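Local atomic coordinates of ATP-dependent Clp protease adapter protein ClpS 2 (Agrobacterium tumefaciens, PDB entry 4YJM), a protein that probably modulates the substrate specificity of ATP-dependent protein degradation by ClpAP, as an N-end rule adaptor that binds the N-terminal domain of ClpA. Residues 25-30 with 64-69; 31-36 with 92-97. One frame throughout, in Å; residues are numbered along the deposited sequence.

Contact 1 of 2, residues 25-30 with 64-69; sequences KVMLLN and FGSAVV
Strands 23-29 and 66-73 pair antiparallel in the three-stranded sheet of the ClpS fold. The stretch between them is largely helical, and strand 23-29 is the middle strand. Leu28 and Ala67 form a hydrogen-bonded pair. Leu28 N gives to Ala67 O at 2.8 Å, nearly along the C=O axis, and Ala67 N returns a bond to Leu28 O. Val69 N to Val26 O, 2.7 Å, is shorter and straighter, with 168° at the hydrogen.

Met27 and Val68 form a non-hydrogen-bonded pair, with side chains on the same face as those of Leu29 and Ser66. The Met27 side chain leaves CB with CG anti to the carbonyl carbon. Met27 CB stands 4.0 Å from Ala67 O. The chain then bends at chi2 and again at chi3, which folds it over the neighbouring strand. Met27 SD comes to 3.5 Å from Val68 CG2. Met27 CE, at the tip, lies 3.5 Å from Ser66 OG. Lys25 CD also touches Val68 CG2, while Lys25 NZ forms a salt bridge with Glu100 of strand 97-101.

On the opposite face, Leu28 CB packs on Val69 CG2, and Leu28 and Ala67 both touch Val57 of helix 51-64. Gly65 has positive phi (99°) just after that helix. Gly65 O accepts from Asn30 N at 2.8 Å, with the donor 41° above the carbonyl plane.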
loop_
_atom_site.group_PDB
_atom_site.type_symbol
_atom_site.label_atom_id
_atom_site.label_comp_id
_atom_site.label_asym_id
_atom_site.label_seq_id
_atom_site.Cartn_x
_atom_site.Cartn_y
_atom_site.Cartn_z
ATOM N N LYS A 25 0.075 -9.859 -3.163
ATOM C CA LYS A 25 0.605 -8.864 -2.233
ATOM C C LYS A 25 0.162 -7.485 -2.681
ATOM O O LYS A 25 0.194 -7.181 -3.871
ATOM C CB LYS A 25 2.129 -8.921 -2.204
ATOM C CG LYS A 25 2.698 -10.260 -1.816
ATOM C CD LYS A 25 4.224 -10.265 -1.771
ATOM C CE LYS A 25 4.795 -10.185 -3.138
ATOM N NZ LYS A 25 6.255 -10.500 -3.176
ATOM N N VAL A 26 -0.260 -6.657 -1.744
ATOM C CA VAL A 26 -0.348 -5.223 -2.004
ATOM C C VAL A 26 0.931 -4.573 -1.469
ATOM O O VAL A 26 1.249 -4.734 -0.291
ATOM C CB VAL A 26 -1.600 -4.600 -1.327
ATOM C CG1 VAL A 26 -1.651 -3.101 -1.579
ATOM C CG2 VAL A 26 -2.855 -5.290 -1.828
ATOM N N MET A 27 1.632 -3.854 -2.334
ATOM C CA MET A 27 2.926 -3.230 -2.039
ATOM C C MET A 27 2.753 -1.733 -1.976
ATOM O O MET A 27 2.171 -1.158 -2.863
ATOM C CB MET A 27 3.989 -3.531 -3.131
ATOM C CG MET A 27 4.154 -5.005 -3.521
ATOM S SD MET A 27 4.683 -5.944 -2.114
ATOM C CE MET A 27 6.420 -5.438 -1.984
ATOM N N LEU A 28 3.291 -1.112 -0.943
ATOM C CA LEU A 28 3.560 0.328 -0.931
ATOM C C LEU A 28 4.938 0.630 -1.520
ATOM O O LEU A 28 5.952 0.038 -1.093
ATOM C CB LEU A 28 3.485 0.846 0.511
ATOM C CG LEU A 28 4.031 2.268 0.698
ATOM C CD1 LEU A 28 3.072 3.289 0.071
ATOM C CD2 LEU A 28 4.283 2.558 2.163
ATOM N N LEU A 29 5.013 1.592 -2.449
ATOM C CA LEU A 29 6.289 2.015 -3.038
ATOM C C LEU A 29 6.840 3.263 -2.368
ATOM O O LEU A 29 6.087 4.142 -1.971
ATOM C CB LEU A 29 6.163 2.303 -4.544
ATOM C CG LEU A 29 5.556 1.218 -5.435
ATOM C CD1 LEU A 29 5.732 1.640 -6.906
ATOM C CD2 LEU A 29 6.214 -0.135 -5.198
ATOM N N ASN A 30 8.151 3.335 -2.251
ATOM C CA ASN A 30 8.798 4.522 -1.715
ATOM C C ASN A 30 8.657 5.684 -2.669
ATOM O O ASN A 30 8.617 5.482 -3.880
ATOM C CB ASN A 30 10.279 4.252 -1.445
ATOM C CG ASN A 30 11.010 5.473 -0.881
ATOM O OD1 ASN A 30 10.699 5.949 0.211
ATOM N ND2 ASN A 30 12.002 5.965 -1.622
ATOM N N PHE A 64 14.052 -0.500 1.157
ATOM C CA PHE A 64 14.108 -1.503 0.096
ATOM C C PHE A 64 13.487 -1.065 -1.234
ATOM O O PHE A 64 13.658 -1.754 -2.244
ATOM C CB PHE A 64 13.425 -2.790 0.571
ATOM C CG PHE A 64 14.174 -3.510 1.656
ATOM C CD1 PHE A 64 15.365 -4.155 1.379
ATOM C CD2 PHE A 64 13.686 -3.549 2.951
ATOM C CE1 PHE A 64 16.059 -4.817 2.370
ATOM C CE2 PHE A 64 14.378 -4.214 3.946
ATOM C CZ PHE A 64 15.564 -4.848 3.654
ATOM N N GLY A 65 12.784 0.064 -1.223
ATOM C CA GLY A 65 12.013 0.571 -2.366
ATOM C C GLY A 65 10.509 0.282 -2.332
ATOM O O GLY A 65 9.692 1.039 -2.873
ATOM N N SER A 66 10.129 -0.823 -1.696
ATOM C CA SER A 66 8.721 -1.173 -1.496
ATOM C C SER A 66 8.512 -1.961 -0.200
ATOM O O SER A 66 9.477 -2.463 0.351
ATOM C CB SER A 66 8.224 -2.009 -2.661
ATOM O OG SER A 66 9.002 -3.192 -2.751
ATOM N N ALA A 67 7.255 -2.106 0.237
ATOM C CA ALA A 67 6.904 -2.867 1.449
ATOM C C ALA A 67 5.534 -3.519 1.312
ATOM O O ALA A 67 4.624 -2.906 0.759
ATOM C CB ALA A 67 6.901 -1.964 2.662
ATOM N N VAL A 68 5.398 -4.766 1.794
ATOM C CA VAL A 68 4.114 -5.460 1.738
ATOM C C VAL A 68 3.175 -4.895 2.766
ATOM O O VAL A 68 3.536 -4.774 3.935
ATOM C CB VAL A 68 4.262 -6.988 1.985
ATOM C CG1 VAL A 68 2.890 -7.686 1.876
ATOM C CG2 VAL A 68 5.230 -7.595 0.965
ATOM N N VAL A 69 1.953 -4.621 2.339
ATOM C CA VAL A 69 0.892 -4.087 3.209
ATOM C C VAL A 69 -0.047 -5.187 3.683
ATOM O O VAL A 69 -0.306 -5.332 4.876
ATOM C CB VAL A 69 0.090 -3.001 2.470
ATOM C CG1 VAL A 69 -1.020 -2.415 3.362
ATOM C CG2 VAL A 69 1.027 -1.903 2.072
#

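Contact 2 of 2, residues 31-36 with 92-97; sequences DDYTPR and GFPLMF
Pro35 lies over one face of the Phe93 ring in a CH-pi contact. Pro35 CD sits 3.6 Å from the Phe93 ring centroid, 17° off the normal and shifted toward CZ. Thr34 CG2 also touches this ring, near CG and CD2. Next along the chain, Pro94 CG packs on Tyr33 CB at 3.7 Å and on the Asp31 carboxylate carbon. Leu95 CB meets both branches of Thr34, OG1 and CG2.

On the 31-36 side, Asp31 holds the loop in an Asx turn, to Tyr33 N, and an Asx motif, to Thr34 N. Its CG lies between the backbone N and the carbonyl carbon (chi1 72°), so the carboxylate turns back over residues 33 and 34. Asp31 OD1 accepts from Thr34 N at 2.6 Å through its syn lone pair. Asp31 OD1 also accepts from Tyr33 N at 2.7 Å, through its anti lone pair. Asp31 OD2 accepts from Thr34 OG1 at 2.8 Å, from above the carboxylate plane. A water also donates to Asp31 OD2 and accepts from Met96 N at 3.1 Å, bridging the two loops.

Farther out, Phe38 of helix 36-47 meets the Phe93 ring edge-to-face. Val39 of the same helix touches Thr34 and Leu95. Pro35 is the N-cap residue of that helix, and Gly92 closes helix 74-91 in a Schellman motif. The contact thus ties the start of one helix to the segment leaving another. Four donors reach the Asp31 carboxylate, two at each oxygen, which probably stabilises its charged form and lowers its pKa.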
loop_
_atom_site.group_PDB
_atom_site.type_symbol
_atom_site.label_atom_id
_atom_site.label_comp_id
_atom_site.label_asym_id
_atom_site.label_seq_id
_atom_site.Cartn_x
_atom_site.Cartn_y
_atom_site.Cartn_z
ATOM N N ASP A 31 8.548 6.893 -2.120
ATOM C CA ASP A 31 8.804 8.105 -2.900
ATOM C C ASP A 31 9.298 9.235 -2.015
ATOM O O ASP A 31 9.214 9.158 -0.772
ATOM C CB ASP A 31 7.557 8.549 -3.674
ATOM C CG ASP A 31 6.454 9.138 -2.771
ATOM O OD1 ASP A 31 6.662 10.200 -2.168
ATOM O OD2 ASP A 31 5.371 8.532 -2.689
ATOM N N ASP A 32 9.757 10.289 -2.679
ATOM C CA ASP A 32 10.354 11.460 -2.039
ATOM C C ASP A 32 9.388 12.590 -1.724
ATOM O O ASP A 32 9.820 13.615 -1.208
ATOM C CB ASP A 32 11.437 12.077 -2.936
ATOM C CG ASP A 32 12.567 11.134 -3.248
ATOM O OD1 ASP A 32 12.833 10.222 -2.443
ATOM O OD2 ASP A 32 13.209 11.336 -4.305
ATOM N N TYR A 33 8.107 12.446 -2.062
ATOM C CA TYR A 33 7.249 13.636 -2.189
ATOM C C TYR A 33 5.953 13.545 -1.403
ATOM O O TYR A 33 5.376 14.563 -1.038
ATOM C CB TYR A 33 6.926 13.899 -3.662
ATOM C CG TYR A 33 8.120 14.399 -4.428
ATOM C CD1 TYR A 33 8.553 15.713 -4.289
ATOM C CD2 TYR A 33 8.829 13.558 -5.270
ATOM C CE1 TYR A 33 9.655 16.173 -4.973
ATOM C CE2 TYR A 33 9.932 14.013 -5.962
ATOM C CZ TYR A 33 10.340 15.320 -5.809
ATOM O OH TYR A 33 11.439 15.776 -6.492
ATOM N N THR A 34 5.491 12.338 -1.138
ATOM C CA THR A 34 4.247 12.194 -0.402
ATOM C C THR A 34 4.530 12.371 1.079
ATOM O O THR A 34 5.378 11.667 1.625
ATOM C CB THR A 34 3.590 10.806 -0.654
ATOM O OG1 THR A 34 3.494 10.538 -2.071
ATOM C CG2 THR A 34 2.198 10.770 -0.033
ATOM N N PRO A 35 3.792 13.266 1.762
ATOM C CA PRO A 35 4.088 13.416 3.192
ATOM C C PRO A 35 3.825 12.161 4.011
ATOM O O PRO A 35 2.830 11.462 3.814
ATOM C CB PRO A 35 3.148 14.550 3.642
ATOM C CG PRO A 35 2.747 15.249 2.398
ATOM C CD PRO A 35 2.773 14.225 1.301
ATOM N N ARG A 36 4.725 11.919 4.958
ATOM C CA ARG A 36 4.672 10.767 5.841
ATOM C C ARG A 36 3.300 10.667 6.526
ATOM O O ARG A 36 2.714 9.596 6.618
ATOM C CB ARG A 36 5.806 10.889 6.868
ATOM C CG ARG A 36 5.920 9.767 7.894
ATOM C CD ARG A 36 7.240 9.845 8.675
ATOM N NE ARG A 36 8.401 9.894 7.784
ATOM C CZ ARG A 36 9.107 10.988 7.500
ATOM N NH1 ARG A 36 8.802 12.161 8.042
ATOM N NH2 ARG A 36 10.135 10.903 6.669
ATOM N N GLY A 92 -2.385 15.178 -5.669
ATOM C CA GLY A 92 -1.228 15.716 -6.367
ATOM C C GLY A 92 0.078 15.108 -5.898
ATOM O O GLY A 92 1.133 15.684 -6.116
ATOM N N PHE A 93 0.006 13.952 -5.240
ATOM C CA PHE A 93 1.188 13.230 -4.779
ATOM C C PHE A 93 1.460 12.020 -5.669
ATOM O O PHE A 93 0.527 11.481 -6.278
ATOM C CB PHE A 93 1.014 12.741 -3.353
ATOM C CG PHE A 93 0.782 13.829 -2.358
ATOM C CD1 PHE A 93 1.561 14.973 -2.345
ATOM C CD2 PHE A 93 -0.226 13.698 -1.426
ATOM C CE1 PHE A 93 1.325 15.983 -1.403
ATOM C CE2 PHE A 93 -0.460 14.683 -0.483
ATOM C CZ PHE A 93 0.315 15.830 -0.474
ATOM N N PRO A 94 2.733 11.571 -5.726
ATOM C CA PRO A 94 3.107 10.399 -6.527
ATOM C C PRO A 94 2.873 9.068 -5.813
ATOM O O PRO A 94 3.233 8.039 -6.371
ATOM C CB PRO A 94 4.603 10.632 -6.787
ATOM C CG PRO A 94 5.077 11.337 -5.581
ATOM C CD PRO A 94 3.924 12.244 -5.165
ATOM N N LEU A 95 2.284 9.097 -4.615
ATOM C CA LEU A 95 1.985 7.881 -3.848
ATOM C C LEU A 95 1.431 6.748 -4.706
ATOM O O LEU A 95 0.437 6.906 -5.416
ATOM C CB LEU A 95 0.972 8.199 -2.730
ATOM C CG LEU A 95 0.578 7.033 -1.827
ATOM C CD1 LEU A 95 1.789 6.545 -1.028
ATOM C CD2 LEU A 95 -0.507 7.508 -0.916
ATOM N N MET A 96 2.071 5.595 -4.617
ATOM C CA MET A 96 1.719 4.431 -5.426
ATOM C C MET A 96 1.681 3.122 -4.655
ATOM O O MET A 96 2.647 2.767 -3.952
ATOM C CB MET A 96 2.743 4.297 -6.577
ATOM C CG MET A 96 2.490 3.102 -7.510
ATOM S SD MET A 96 0.956 3.254 -8.443
ATOM C CE MET A 96 1.246 4.807 -9.243
ATOM N N PHE A 97 0.546 2.421 -4.767
ATOM C CA PHE A 97 0.398 1.049 -4.299
ATOM C C PHE A 97 0.251 0.133 -5.512
ATOM O O PHE A 97 -0.434 0.497 -6.463
ATOM C CB PHE A 97 -0.795 0.884 -3.402
ATOM C CG PHE A 97 -0.687 1.615 -2.099
ATOM C CD1 PHE A 97 -0.493 0.915 -0.932
ATOM C CD2 PHE A 97 -0.822 3.008 -2.041
ATOM C CE1 PHE A 97 -0.415 1.587 0.284
ATOM C CE2 PHE A 97 -0.759 3.675 -0.836
ATOM C CZ PHE A 97 -0.554 2.978 0.313
HETATM O O HOH W 1 4.930 5.980 -3.565
#

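In the fold
Residues 25-30 and 31-36 run on without a break, so contact 2 starts just past the end of strand 23-29. The segments alternate along the chain, and the two centres lie about 13 Å apart. Their bridge is the other edge of the middle strand. Leu29 N lies 3.0 Å from Met96 O, a probable hydrogen bond where segment 92-97 leads into strand 97-101. On the helix-covered face, Leu28 CD1 packs on Phe97 CZ at 3.6 Å and on Leu95 CD1 at 3.7 Å. Contact 1 is partly buried near the chain centre; contact 2 lies at the surface. The structure is the apo form, without a bound N-degron.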